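Local atomic coordinates of Non-fluorescent flavoprotein (Photobacterium phosphoreum, PDB entry 1FVP), a protein that binds flavin mononucleotide carrying a covalently attached myristate, belongs to the bacterial luciferase family and may have FMN-linked alkanal monooxygenase activity. Residues N27-T31 with E202-Q207; E30-I35 with K210-I215; P91-W96 with R125-H131; W96-N100 with S167-N172. All coordinates share one frame; numbering follows the deposited sequence.

Contact 1. Residues N27-T31 with E202-Q207; sequences NALET and ESMQDQ
Glu202 and Gln207, at the two ends of the loop segment 202-207, approach helix 23-38 at separate points, Glu202 over Ala28 and Thr31 and Gln207 over Asn27 and Glu30. The CG of Glu202 stands anti to its own carbonyl carbon (chi1 -65°), and a bend at chi2 (-38°) turns the carboxylate in to the helix. There the OE1 of Glu202 lies 2.6 Å from the OG1 of Thr31, a hydrogen-bonding distance. The O of Asn27, 2.7 Å from the OG1 of Thr31, is a second possible acceptor for the same proton, so the choice is not settled. The other carboxylate oxygen, OE2 of Glu202, rests against Ala28, 3.3 Å from its CA and 3.5 Å from its CB. Lys210 adds a long, weak ion pair to OE1 of Glu202. At the far end the amide groups of Asn27 and Gln207 meet with their side chains crossed at about a right angle and their planes 67° apart. Beside them the aliphatic CG of Gln207 packs 4.2 Å from the CG of Glu30, whose carboxylate is bound to Arg33. The contact joins the loop that follows strand 195-199 to the first helix. Ala28, under the Glu202 carboxylate, touches a bound FMN that carries a myristate, so the loop packs behind a residue of a flavin pocket.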
loop_
_atom_site.group_PDB
_atom_site.type_symbol
_atom_site.label_atom_id
_atom_site.label_comp_id
_atom_site.label_asym_id
_atom_site.label_seq_id
_atom_site.Cartn_x
_atom_site.Cartn_y
_atom_site.Cartn_z
ATOM N N ASN A 27 -11.607 -10.455 -13.003
ATOM C CA ASN A 27 -12.513 -10.509 -11.850
ATOM C C ASN A 27 -12.099 -9.422 -10.840
ATOM O O ASN A 27 -12.938 -8.679 -10.320
ATOM C CB ASN A 27 -12.469 -11.895 -11.196
ATOM C CG ASN A 27 -12.910 -13.034 -12.096
ATOM O OD1 ASN A 27 -12.776 -12.991 -13.325
ATOM N ND2 ASN A 27 -13.488 -14.055 -11.455
ATOM N N ALA A 28 -10.793 -9.388 -10.598
ATOM C CA ALA A 28 -10.184 -8.440 -9.672
ATOM C C ALA A 28 -10.285 -7.022 -10.218
ATOM O O ALA A 28 -10.292 -6.130 -9.360
ATOM C CB ALA A 28 -8.744 -8.758 -9.337
ATOM N N LEU A 29 -10.372 -6.874 -11.524
ATOM C CA LEU A 29 -10.483 -5.523 -12.140
ATOM C C LEU A 29 -11.921 -5.019 -12.016
ATOM O O LEU A 29 -12.250 -3.816 -12.021
ATOM C CB LEU A 29 -9.924 -5.654 -13.535
ATOM C CG LEU A 29 -8.808 -4.788 -14.064
ATOM C CD1 LEU A 29 -7.503 -4.936 -13.290
ATOM C CD2 LEU A 29 -8.536 -5.246 -15.502
ATOM N N GLU A 30 -12.822 -5.977 -11.862
ATOM C CA GLU A 30 -14.264 -5.757 -11.711
ATOM C C GLU A 30 -14.575 -5.384 -10.262
ATOM O O GLU A 30 -15.451 -4.560 -10.002
ATOM C CB GLU A 30 -15.077 -7.014 -12.008
ATOM C CG GLU A 30 -16.256 -6.868 -12.957
ATOM C CD GLU A 30 -17.346 -5.965 -12.459
ATOM O OE1 GLU A 30 -18.027 -6.301 -11.502
ATOM O OE2 GLU A 30 -17.460 -4.909 -13.117
ATOM N N THR A 31 -13.819 -6.033 -9.388
ATOM C CA THR A 31 -13.897 -5.846 -7.948
ATOM C C THR A 31 -13.517 -4.385 -7.670
ATOM O O THR A 31 -13.988 -3.795 -6.698
ATOM C CB THR A 31 -12.937 -6.778 -7.109
ATOM O OG1 THR A 31 -12.824 -8.092 -7.733
ATOM C CG2 THR A 31 -13.352 -6.908 -5.635
ATOM N N GLU A 202 -13.026 -12.092 -3.323
ATOM C CA GLU A 202 -12.528 -12.770 -4.515
ATOM C C GLU A 202 -12.673 -14.269 -4.526
ATOM O O GLU A 202 -12.081 -14.882 -5.449
ATOM C CB GLU A 202 -11.042 -12.527 -4.778
ATOM C CG GLU A 202 -10.429 -11.201 -5.127
ATOM C CD GLU A 202 -11.245 -10.326 -6.031
ATOM O OE1 GLU A 202 -12.135 -9.579 -5.665
ATOM O OE2 GLU A 202 -10.881 -10.453 -7.215
ATOM N N SER A 203 -13.354 -14.852 -3.576
ATOM C CA SER A 203 -13.449 -16.344 -3.655
ATOM C C SER A 203 -14.635 -16.577 -4.576
ATOM O O SER A 203 -14.713 -17.595 -5.260
ATOM C CB SER A 203 -13.565 -16.941 -2.290
ATOM O OG SER A 203 -13.943 -15.961 -1.319
ATOM N N MET A 204 -15.498 -15.591 -4.591
ATOM C CA MET A 204 -16.750 -15.436 -5.300
ATOM C C MET A 204 -16.620 -15.303 -6.816
ATOM O O MET A 204 -16.394 -14.200 -7.334
ATOM C CB MET A 204 -17.536 -14.198 -4.835
ATOM C CG MET A 204 -17.972 -14.302 -3.397
ATOM S SD MET A 204 -19.443 -13.243 -3.270
ATOM C CE MET A 204 -18.752 -11.725 -2.626
ATOM N N GLN A 205 -16.852 -16.438 -7.437
ATOM C CA GLN A 205 -16.782 -16.585 -8.885
ATOM C C GLN A 205 -17.926 -15.892 -9.611
ATOM O O GLN A 205 -17.656 -15.214 -10.616
ATOM C CB GLN A 205 -16.701 -18.047 -9.340
ATOM C CG GLN A 205 -15.368 -18.743 -9.115
ATOM C CD GLN A 205 -15.425 -20.206 -9.509
ATOM O OE1 GLN A 205 -15.999 -20.589 -10.536
ATOM N NE2 GLN A 205 -14.828 -21.066 -8.682
ATOM N N ASP A 206 -19.133 -16.068 -9.171
ATOM C CA ASP A 206 -20.290 -15.466 -9.882
ATOM C C ASP A 206 -20.265 -13.950 -9.805
ATOM O O ASP A 206 -21.027 -13.368 -9.010
ATOM C CB ASP A 206 -21.563 -16.142 -9.386
ATOM C CG ASP A 206 -22.819 -15.568 -10.005
ATOM O OD1 ASP A 206 -22.778 -14.589 -10.774
ATOM O OD2 ASP A 206 -23.878 -16.154 -9.680
ATOM N N GLN A 207 -19.456 -13.315 -10.630
ATOM C CA GLN A 207 -19.327 -11.858 -10.619
ATOM C C GLN A 207 -20.616 -11.193 -10.200
ATOM O O GLN A 207 -20.606 -10.516 -9.146
ATOM C CB GLN A 207 -18.710 -11.271 -11.867
ATOM C CG GLN A 207 -17.297 -10.766 -11.631
ATOM C CD GLN A 207 -16.351 -11.830 -11.145
ATOM O OE1 GLN A 207 -15.745 -12.587 -11.900
ATOM N NE2 GLN A 207 -16.190 -11.936 -9.832
#

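Contact 2. Residues E30-I35 with K210-I215; sequences ETLRII and KKSVMI
This is a helix-on-helix packing between 30-35, on helix 23-38, and 210-215, on helix 207-227, with Ile34 pressed against Lys211, Met214 and Ile215. The short axes come within 10.3 Å and cross at -29°, both running in nearly the same direction. Ile34 uses two branches: CD1 reaches the CB of Lys211 at 3.4 Å, while CG2, anti to the backbone N, meets the CG2 of Ile215 at 3.7 Å and the CE of Met214 at 3.9 Å. The bend of Met214 at chi3 (77°) carries that methyl onward to the CG1 of Ile35, 4.2 Å away. Polar groups border this apolar seam. Lys210 crosses Thr31 at about a right angle and donates from NZ to the Thr31 OG1 at 3.1 Å, an oxygen that also lies within hydrogen-bonding reach of Glu202. On the other border the Arg33 guanidinium pairs with Glu30 and Asp38, and the CD of Lys211 lies at its edge, 3.9 Å from NH2. Helix 23-38 follows strand 6-11 and helix 207-227 follows strand 195-199; those strands are parallel neighbours, so the arrangement is that of adjacent helices packed in parallel, as in the beta/alpha-barrel fold of the luciferase family.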
loop_
_atom_site.group_PDB
_atom_site.type_symbol
_atom_site.label_atom_id
_atom_site.label_comp_id
_atom_site.label_asym_id
_atom_site.label_seq_id
_atom_site.Cartn_x
_atom_site.Cartn_y
_atom_site.Cartn_z
ATOM N N GLU A 30 -12.822 -5.977 -11.862
ATOM C CA GLU A 30 -14.264 -5.757 -11.711
ATOM C C GLU A 30 -14.575 -5.384 -10.262
ATOM O O GLU A 30 -15.451 -4.560 -10.002
ATOM C CB GLU A 30 -15.077 -7.014 -12.008
ATOM C CG GLU A 30 -16.256 -6.868 -12.957
ATOM C CD GLU A 30 -17.346 -5.965 -12.459
ATOM O OE1 GLU A 30 -18.027 -6.301 -11.502
ATOM O OE2 GLU A 30 -17.460 -4.909 -13.117
ATOM N N THR A 31 -13.819 -6.033 -9.388
ATOM C CA THR A 31 -13.897 -5.846 -7.948
ATOM C C THR A 31 -13.517 -4.385 -7.670
ATOM O O THR A 31 -13.988 -3.795 -6.698
ATOM C CB THR A 31 -12.937 -6.778 -7.109
ATOM O OG1 THR A 31 -12.824 -8.092 -7.733
ATOM C CG2 THR A 31 -13.352 -6.908 -5.635
ATOM N N LEU A 32 -12.648 -3.858 -8.523
ATOM C CA LEU A 32 -12.135 -2.486 -8.437
ATOM C C LEU A 32 -13.106 -1.510 -9.105
ATOM O O LEU A 32 -13.184 -0.337 -8.689
ATOM C CB LEU A 32 -10.758 -2.398 -9.089
ATOM C CG LEU A 32 -9.542 -2.996 -8.424
ATOM C CD1 LEU A 32 -8.338 -2.950 -9.361
ATOM C CD2 LEU A 32 -9.229 -2.244 -7.144
ATOM N N ARG A 33 -13.766 -2.041 -10.140
ATOM C CA ARG A 33 -14.724 -1.199 -10.880
ATOM C C ARG A 33 -15.816 -0.711 -9.929
ATOM O O ARG A 33 -16.099 0.498 -9.865
ATOM C CB ARG A 33 -15.331 -1.880 -12.102
ATOM C CG ARG A 33 -16.168 -0.909 -12.944
ATOM C CD ARG A 33 -16.965 -1.598 -14.001
ATOM N NE ARG A 33 -17.865 -2.584 -13.437
ATOM C CZ ARG A 33 -18.914 -2.276 -12.669
ATOM N NH1 ARG A 33 -19.265 -1.025 -12.394
ATOM N NH2 ARG A 33 -19.594 -3.308 -12.139
ATOM N N ILE A 34 -16.389 -1.670 -9.218
ATOM C CA ILE A 34 -17.476 -1.383 -8.260
ATOM C C ILE A 34 -17.000 -0.273 -7.329
ATOM O O ILE A 34 -17.630 0.779 -7.164
ATOM C CB ILE A 34 -17.895 -2.701 -7.529
ATOM C CG1 ILE A 34 -18.030 -3.784 -8.618
ATOM C CG2 ILE A 34 -19.155 -2.521 -6.664
ATOM C CD1 ILE A 34 -18.544 -5.174 -8.196
ATOM N N ILE A 35 -15.840 -0.585 -6.763
ATOM C CA ILE A 35 -15.157 0.339 -5.840
ATOM C C ILE A 35 -15.321 1.743 -6.420
ATOM O O ILE A 35 -16.037 2.575 -5.834
ATOM C CB ILE A 35 -13.686 -0.131 -5.605
ATOM C CG1 ILE A 35 -13.659 -1.329 -4.632
ATOM C CG2 ILE A 35 -12.740 0.999 -5.124
ATOM C CD1 ILE A 35 -12.314 -2.077 -4.494
ATOM N N LYS A 210 -21.224 -11.186 -6.483
ATOM C CA LYS A 210 -20.226 -10.252 -5.936
ATOM C C LYS A 210 -20.595 -8.790 -6.136
ATOM O O LYS A 210 -20.603 -8.033 -5.131
ATOM C CB LYS A 210 -18.813 -10.557 -6.393
ATOM C CG LYS A 210 -17.854 -9.375 -6.294
ATOM C CD LYS A 210 -16.412 -9.805 -6.499
ATOM C CE LYS A 210 -15.923 -9.634 -7.925
ATOM N NZ LYS A 210 -14.720 -10.496 -8.138
ATOM N N LYS A 211 -20.921 -8.387 -7.352
ATOM C CA LYS A 211 -21.310 -6.978 -7.563
ATOM C C LYS A 211 -22.539 -6.686 -6.712
ATOM O O LYS A 211 -22.673 -5.565 -6.213
ATOM C CB LYS A 211 -21.559 -6.605 -9.014
ATOM C CG LYS A 211 -22.290 -5.288 -9.223
ATOM C CD LYS A 211 -22.786 -5.077 -10.636
ATOM C CE LYS A 211 -23.732 -6.156 -11.100
ATOM N NZ LYS A 211 -25.077 -6.135 -10.455
ATOM N N SER A 212 -23.405 -7.662 -6.526
ATOM C CA SER A 212 -24.635 -7.465 -5.743
ATOM C C SER A 212 -24.432 -7.478 -4.251
ATOM O O SER A 212 -25.152 -6.751 -3.532
ATOM C CB SER A 212 -25.733 -8.413 -6.197
ATOM O OG SER A 212 -26.173 -7.914 -7.468
ATOM N N VAL A 213 -23.486 -8.282 -3.805
ATOM C CA VAL A 213 -23.156 -8.369 -2.381
ATOM C C VAL A 213 -22.317 -7.134 -2.003
ATOM O O VAL A 213 -22.102 -6.928 -0.804
ATOM C CB VAL A 213 -22.365 -9.629 -2.009
ATOM C CG1 VAL A 213 -23.019 -10.335 -0.825
ATOM C CG2 VAL A 213 -22.077 -10.554 -3.157
ATOM N N MET A 214 -21.848 -6.401 -3.003
ATOM C CA MET A 214 -21.016 -5.217 -2.743
ATOM C C MET A 214 -21.860 -3.958 -2.657
ATOM O O MET A 214 -21.857 -3.297 -1.608
ATOM C CB MET A 214 -19.847 -5.079 -3.706
ATOM C CG MET A 214 -18.672 -5.896 -3.202
ATOM S SD MET A 214 -17.318 -5.706 -4.402
ATOM C CE MET A 214 -16.724 -4.065 -3.992
ATOM N N ILE A 215 -22.576 -3.650 -3.722
ATOM C CA ILE A 215 -23.406 -2.436 -3.674
ATOM C C ILE A 215 -24.557 -2.588 -2.699
ATOM O O ILE A 215 -25.179 -1.542 -2.417
ATOM C CB ILE A 215 -23.741 -1.870 -5.078
ATOM C CG1 ILE A 215 -25.244 -2.001 -5.434
ATOM C CG2 ILE A 215 -22.841 -2.439 -6.209
ATOM C CD1 ILE A 215 -25.882 -0.588 -5.699
#

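Contact 3. Residues P91-W96 with R125-H131; sequences PLVFKW and RHQLMLH
Strands 92-94 and 126-130 run parallel, the axes of the short segments approaching to 4.6 Å, with Gln127 linked to both Leu92 and Phe94. The N of Gln127 donates to the O of Leu92 at 2.7 Å, and the O of Gln127 accepts from the N of Phe94 at 2.6 Å. Leu92, Phe94, His126 and Leu128 gather beneath helix 100-116. Leu92 and His126 lie side by side, pointing the same way, with CD1 of Leu92 over one face of the imidazole, toward its rim. The edge of Phe94 is turned toward the face of His126, an offset edge-to-face pair with centroids 5.4 Å apart and planes at 88°, and the Phe94 CB meets the CD1 of Leu128 at 3.8 Å. On the reverse face of the sheet, CG2 of Val93 sits 3.5 Å from CB of Gln127. Further along, Met129, its CG anti to the carbonyl carbon (chi1 -42°), sends CE to the CB of Trp96 at 3.8 Å. The five-membered ring of Trp96 and the ring of His131 then meet obliquely, though they are modelled too close for finer detail to be trusted. Strand 92-94, helix 100-116 and strand 126-134 form a beta-alpha-beta unit, and this parallel pairing closes it within the buried sheet.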
loop_
_atom_site.group_PDB
_atom_site.type_symbol
_atom_site.label_atom_id
_atom_site.label_comp_id
_atom_site.label_asym_id
_atom_site.label_seq_id
_atom_site.Cartn_x
_atom_site.Cartn_y
_atom_site.Cartn_z
ATOM N N PRO A 91 -1.175 0.943 14.724
ATOM C CA PRO A 91 -2.303 0.014 14.657
ATOM C C PRO A 91 -1.794 -1.216 13.902
ATOM O O PRO A 91 -0.831 -1.116 13.118
ATOM C CB PRO A 91 -3.408 0.742 13.923
ATOM C CG PRO A 91 -2.876 2.111 13.632
ATOM C CD PRO A 91 -1.359 2.003 13.733
ATOM N N LEU A 92 -2.458 -2.316 14.177
ATOM C CA LEU A 92 -2.178 -3.616 13.583
ATOM C C LEU A 92 -3.181 -3.962 12.464
ATOM O O LEU A 92 -4.329 -3.477 12.427
ATOM C CB LEU A 92 -2.287 -4.683 14.669
ATOM C CG LEU A 92 -1.640 -4.614 16.012
ATOM C CD1 LEU A 92 -2.162 -5.781 16.855
ATOM C CD2 LEU A 92 -0.139 -4.792 15.849
ATOM N N VAL A 93 -2.701 -4.847 11.609
ATOM C CA VAL A 93 -3.559 -5.353 10.494
ATOM C C VAL A 93 -3.543 -6.874 10.714
ATOM O O VAL A 93 -2.539 -7.553 10.499
ATOM C CB VAL A 93 -3.149 -4.765 9.155
ATOM C CG1 VAL A 93 -1.835 -5.326 8.606
ATOM C CG2 VAL A 93 -4.270 -4.847 8.129
ATOM N N PHE A 94 -4.665 -7.349 11.225
ATOM C CA PHE A 94 -4.885 -8.757 11.583
ATOM C C PHE A 94 -4.840 -9.669 10.388
ATOM O O PHE A 94 -5.460 -9.317 9.381
ATOM C CB PHE A 94 -6.126 -8.889 12.485
ATOM C CG PHE A 94 -5.771 -8.398 13.877
ATOM C CD1 PHE A 94 -4.935 -9.187 14.679
ATOM C CD2 PHE A 94 -6.200 -7.171 14.348
ATOM C CE1 PHE A 94 -4.571 -8.794 15.949
ATOM C CE2 PHE A 94 -5.830 -6.738 15.627
ATOM C CZ PHE A 94 -5.019 -7.550 16.414
ATOM N N LYS A 95 -4.108 -10.774 10.516
ATOM C CA LYS A 95 -4.028 -11.703 9.380
ATOM C C LYS A 95 -5.369 -12.406 9.145
ATOM O O LYS A 95 -6.279 -12.540 9.965
ATOM C CB LYS A 95 -2.895 -12.696 9.382
ATOM C CG LYS A 95 -1.557 -12.021 9.041
ATOM C CD LYS A 95 -0.647 -13.000 8.359
ATOM C CE LYS A 95 -0.333 -14.235 9.159
ATOM N NZ LYS A 95 1.075 -14.663 8.890
ATOM N N TRP A 96 -5.473 -12.851 7.925
ATOM C CA TRP A 96 -6.605 -13.551 7.301
ATOM C C TRP A 96 -6.542 -15.022 7.686
ATOM O O TRP A 96 -7.620 -15.494 8.084
ATOM C CB TRP A 96 -6.538 -13.208 5.866
ATOM C CG TRP A 96 -6.416 -13.798 4.556
ATOM C CD1 TRP A 96 -6.793 -13.105 3.426
ATOM C CD2 TRP A 96 -5.917 -15.037 4.047
ATOM N NE1 TRP A 96 -6.571 -13.827 2.292
ATOM C CE2 TRP A 96 -6.044 -15.036 2.647
ATOM C CE3 TRP A 96 -5.382 -16.159 4.639
ATOM C CZ2 TRP A 96 -5.675 -16.096 1.835
ATOM C CZ3 TRP A 96 -4.998 -17.222 3.840
ATOM C CH2 TRP A 96 -5.144 -17.206 2.456
ATOM N N ARG A 125 -7.161 1.920 16.238
ATOM C CA ARG A 125 -8.068 0.971 15.620
ATOM C C ARG A 125 -7.353 0.003 14.673
ATOM O O ARG A 125 -6.769 0.410 13.661
ATOM C CB ARG A 125 -9.100 1.696 14.775
ATOM C CG ARG A 125 -9.864 2.855 15.383
ATOM C CD ARG A 125 -11.199 2.957 14.657
ATOM N NE ARG A 125 -11.787 1.621 14.656
ATOM C CZ ARG A 125 -13.032 1.309 14.368
ATOM N NH1 ARG A 125 -13.892 2.249 14.006
ATOM N NH2 ARG A 125 -13.437 0.044 14.484
ATOM N N HIS A 126 -7.455 -1.260 15.007
ATOM C CA HIS A 126 -6.815 -2.331 14.208
ATOM C C HIS A 126 -7.526 -2.512 12.886
ATOM O O HIS A 126 -8.571 -1.856 12.706
ATOM C CB HIS A 126 -6.793 -3.650 15.024
ATOM C CG HIS A 126 -6.156 -3.356 16.357
ATOM N ND1 HIS A 126 -4.963 -2.676 16.469
ATOM C CD2 HIS A 126 -6.563 -3.633 17.619
ATOM C CE1 HIS A 126 -4.671 -2.567 17.755
ATOM N NE2 HIS A 126 -5.613 -3.138 18.478
ATOM N N GLN A 127 -7.003 -3.328 11.993
ATOM C CA GLN A 127 -7.656 -3.568 10.684
ATOM C C GLN A 127 -7.754 -5.102 10.558
ATOM O O GLN A 127 -6.725 -5.783 10.694
ATOM C CB GLN A 127 -6.974 -3.013 9.461
ATOM C CG GLN A 127 -7.090 -1.543 9.201
ATOM C CD GLN A 127 -8.225 -1.143 8.315
ATOM O OE1 GLN A 127 -8.383 0.029 8.030
ATOM N NE2 GLN A 127 -9.043 -2.068 7.839
ATOM N N LEU A 128 -8.982 -5.506 10.307
ATOM C CA LEU A 128 -9.319 -6.942 10.190
ATOM C C LEU A 128 -9.453 -7.356 8.732
ATOM O O LEU A 128 -10.222 -6.694 8.013
ATOM C CB LEU A 128 -10.556 -7.099 11.076
ATOM C CG LEU A 128 -11.017 -8.468 11.513
ATOM C CD1 LEU A 128 -9.903 -9.266 12.168
ATOM C CD2 LEU A 128 -12.204 -8.293 12.467
ATOM N N MET A 129 -8.700 -8.390 8.370
ATOM C CA MET A 129 -8.670 -8.926 7.020
ATOM C C MET A 129 -9.389 -10.292 6.907
ATOM O O MET A 129 -8.816 -11.329 7.301
ATOM C CB MET A 129 -7.291 -9.121 6.425
ATOM C CG MET A 129 -6.287 -8.063 6.657
ATOM S SD MET A 129 -4.883 -8.313 5.496
ATOM C CE MET A 129 -4.451 -10.008 5.891
ATOM N N LEU A 130 -10.552 -10.235 6.293
ATOM C CA LEU A 130 -11.444 -11.336 6.017
ATOM C C LEU A 130 -11.700 -11.555 4.507
ATOM O O LEU A 130 -11.824 -10.663 3.670
ATOM C CB LEU A 130 -12.795 -11.037 6.672
ATOM C CG LEU A 130 -12.912 -10.541 8.074
ATOM C CD1 LEU A 130 -14.173 -9.711 8.244
ATOM C CD2 LEU A 130 -12.936 -11.755 9.003
ATOM N N HIS A 131 -11.866 -12.823 4.205
ATOM C CA HIS A 131 -12.147 -13.448 2.929
ATOM C C HIS A 131 -13.632 -13.725 2.755
ATOM O O HIS A 131 -13.982 -14.920 2.831
ATOM C CB HIS A 131 -11.429 -14.834 2.790
ATOM C CG HIS A 131 -10.450 -14.780 1.676
ATOM N ND1 HIS A 131 -9.106 -14.992 1.741
ATOM C CD2 HIS A 131 -10.718 -14.458 0.377
ATOM C CE1 HIS A 131 -8.592 -14.823 0.524
ATOM N NE2 HIS A 131 -9.532 -14.488 -0.316
#

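Contact 4. Residues W96-N100 with S167-N172; sequences WDDIN and SIIQSN
Ser171 and Asn172, at the end of helix 166-171, reach across to the loop 96-100 with their side chains. Ser171 holds OG anti to its carbonyl carbon (chi1 -63°), where it accepts a nearly straight bond from the N of Asn100 at 3.0 Å, N-H...O angle 169°. The same hydroxyl donates to the O of Ser167, one helical turn back, at 2.9 Å. Asn172 likewise has CG anti to its carbonyl carbon (chi1 -79°), which brings ND2 to the O of Trp96 at 3.2 Å and back to the O of Ile168 at 2.9 Å, in each case from above the carbonyl plane. Its OD1 accepts from His131. Beside the Asn172 link, CG2 of Ile168 packs 3.9 Å from the CA of Asp97. The OG of Ser167, bonded to Ser164, lies 3.5 Å from the CG1 of Ile99. Ser171 and Asn172 thus each donate and accept, giving backbone groups of the irregular loop partners on the helix end, which probably restrains the rotations of both side chains.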
loop_
_atom_site.group_PDB
_atom_site.type_symbol
_atom_site.label_atom_id
_atom_site.label_comp_id
_atom_site.label_asym_id
_atom_site.label_seq_id
_atom_site.Cartn_x
_atom_site.Cartn_y
_atom_site.Cartn_z
ATOM N N TRP A 96 -5.473 -12.851 7.925
ATOM C CA TRP A 96 -6.605 -13.551 7.301
ATOM C C TRP A 96 -6.542 -15.022 7.686
ATOM O O TRP A 96 -7.620 -15.494 8.084
ATOM C CB TRP A 96 -6.538 -13.208 5.866
ATOM C CG TRP A 96 -6.416 -13.798 4.556
ATOM C CD1 TRP A 96 -6.793 -13.105 3.426
ATOM C CD2 TRP A 96 -5.917 -15.037 4.047
ATOM N NE1 TRP A 96 -6.571 -13.827 2.292
ATOM C CE2 TRP A 96 -6.044 -15.036 2.647
ATOM C CE3 TRP A 96 -5.382 -16.159 4.639
ATOM C CZ2 TRP A 96 -5.675 -16.096 1.835
ATOM C CZ3 TRP A 96 -4.998 -17.222 3.840
ATOM C CH2 TRP A 96 -5.144 -17.206 2.456
ATOM N N ASP A 97 -5.387 -15.650 7.590
ATOM C CA ASP A 97 -5.184 -17.055 7.921
ATOM C C ASP A 97 -4.832 -17.294 9.400
ATOM O O ASP A 97 -4.034 -18.199 9.733
ATOM C CB ASP A 97 -4.167 -17.772 7.046
ATOM C CG ASP A 97 -2.951 -16.978 6.670
ATOM O OD1 ASP A 97 -2.879 -15.765 6.846
ATOM O OD2 ASP A 97 -2.028 -17.636 6.147
ATOM N N ASP A 98 -5.443 -16.522 10.262
ATOM C CA ASP A 98 -5.206 -16.652 11.700
ATOM C C ASP A 98 -6.481 -17.170 12.339
ATOM O O ASP A 98 -7.477 -16.435 12.308
ATOM C CB ASP A 98 -4.719 -15.311 12.262
ATOM C CG ASP A 98 -3.198 -15.387 12.396
ATOM O OD1 ASP A 98 -2.673 -16.517 12.393
ATOM O OD2 ASP A 98 -2.554 -14.326 12.500
ATOM N N ILE A 99 -6.415 -18.382 12.866
ATOM C CA ILE A 99 -7.637 -18.908 13.536
ATOM C C ILE A 99 -8.028 -17.775 14.481
ATOM O O ILE A 99 -7.198 -17.358 15.313
ATOM C CB ILE A 99 -7.307 -20.240 14.263
ATOM C CG1 ILE A 99 -7.337 -21.416 13.251
ATOM C CG2 ILE A 99 -8.229 -20.542 15.468
ATOM C CD1 ILE A 99 -6.427 -22.593 13.730
ATOM N N ASN A 100 -9.220 -17.260 14.358
ATOM C CA ASN A 100 -9.717 -16.155 15.194
ATOM C C ASN A 100 -9.211 -16.210 16.628
ATOM O O ASN A 100 -9.021 -15.197 17.315
ATOM C CB ASN A 100 -11.239 -16.175 15.086
ATOM C CG ASN A 100 -11.768 -14.815 15.475
ATOM O OD1 ASN A 100 -11.958 -13.963 14.608
ATOM N ND2 ASN A 100 -11.960 -14.679 16.778
ATOM N N SER A 167 -11.088 -24.401 9.832
ATOM C CA SER A 167 -11.067 -23.327 10.844
ATOM C C SER A 167 -10.805 -21.957 10.222
ATOM O O SER A 167 -11.489 -20.975 10.579
ATOM C CB SER A 167 -10.036 -23.639 11.925
ATOM O OG SER A 167 -8.799 -23.912 11.269
ATOM N N ILE A 168 -9.814 -21.905 9.321
ATOM C CA ILE A 168 -9.513 -20.625 8.666
ATOM C C ILE A 168 -10.865 -20.148 8.118
ATOM O O ILE A 168 -11.283 -19.047 8.482
ATOM C CB ILE A 168 -8.449 -20.645 7.543
ATOM C CG1 ILE A 168 -7.103 -21.200 8.054
ATOM C CG2 ILE A 168 -8.271 -19.228 6.913
ATOM C CD1 ILE A 168 -6.110 -21.535 6.914
ATOM N N ILE A 169 -11.464 -21.030 7.323
ATOM C CA ILE A 169 -12.769 -20.729 6.719
ATOM C C ILE A 169 -13.782 -20.367 7.811
ATOM O O ILE A 169 -14.498 -19.364 7.681
ATOM C CB ILE A 169 -13.317 -21.857 5.800
ATOM C CG1 ILE A 169 -12.302 -22.291 4.729
ATOM C CG2 ILE A 169 -14.670 -21.411 5.151
ATOM C CD1 ILE A 169 -12.678 -23.637 4.031
ATOM N N GLN A 170 -13.793 -21.202 8.834
ATOM C CA GLN A 170 -14.694 -21.011 9.981
ATOM C C GLN A 170 -14.427 -19.637 10.609
ATOM O O GLN A 170 -15.356 -19.038 11.188
ATOM C CB GLN A 170 -14.579 -22.116 11.009
ATOM C CG GLN A 170 -15.132 -23.457 10.614
ATOM C CD GLN A 170 -16.645 -23.517 10.571
ATOM O OE1 GLN A 170 -17.336 -23.031 11.475
ATOM N NE2 GLN A 170 -17.138 -24.129 9.490
ATOM N N SER A 171 -13.195 -19.175 10.493
ATOM C CA SER A 171 -12.782 -17.873 11.031
ATOM C C SER A 171 -13.233 -16.778 10.048
ATOM O O SER A 171 -13.684 -15.700 10.471
ATOM C CB SER A 171 -11.296 -17.759 11.267
ATOM O OG SER A 171 -10.763 -18.643 12.219
ATOM N N ASN A 172 -13.086 -17.119 8.775
ATOM C CA ASN A 172 -13.462 -16.208 7.674
ATOM C C ASN A 172 -14.980 -16.060 7.601
ATOM O O ASN A 172 -15.702 -16.750 8.340
ATOM C CB ASN A 172 -12.722 -16.591 6.402
ATOM C CG ASN A 172 -11.291 -16.074 6.426
ATOM O OD1 ASN A 172 -11.052 -14.969 5.925
ATOM N ND2 ASN A 172 -10.323 -16.800 6.972
#

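From the N terminus, helix 23-38 opens both contact 1 and contact 2, which share Glu30 and Thr31. Their partners come late in the chain, in the loop after strand 195-199 and then in helix 207-227, so each closes a loop spanning most of the sequence. Contacts 3 and 4 fall within both loops. Contact 3 closes the short beta-alpha-beta loop between strands 92-94 and 126-134; contact 4 leaves from the same Trp96 and returns at helix 166-171, so the two cross. They meet at a probable hydrogen bond from the N of His131 to the OD1 of Asn172. Contact 1 touches contact 3 through Ser203 and His131, bringing the loop after strand 195-199 against strand 126-134.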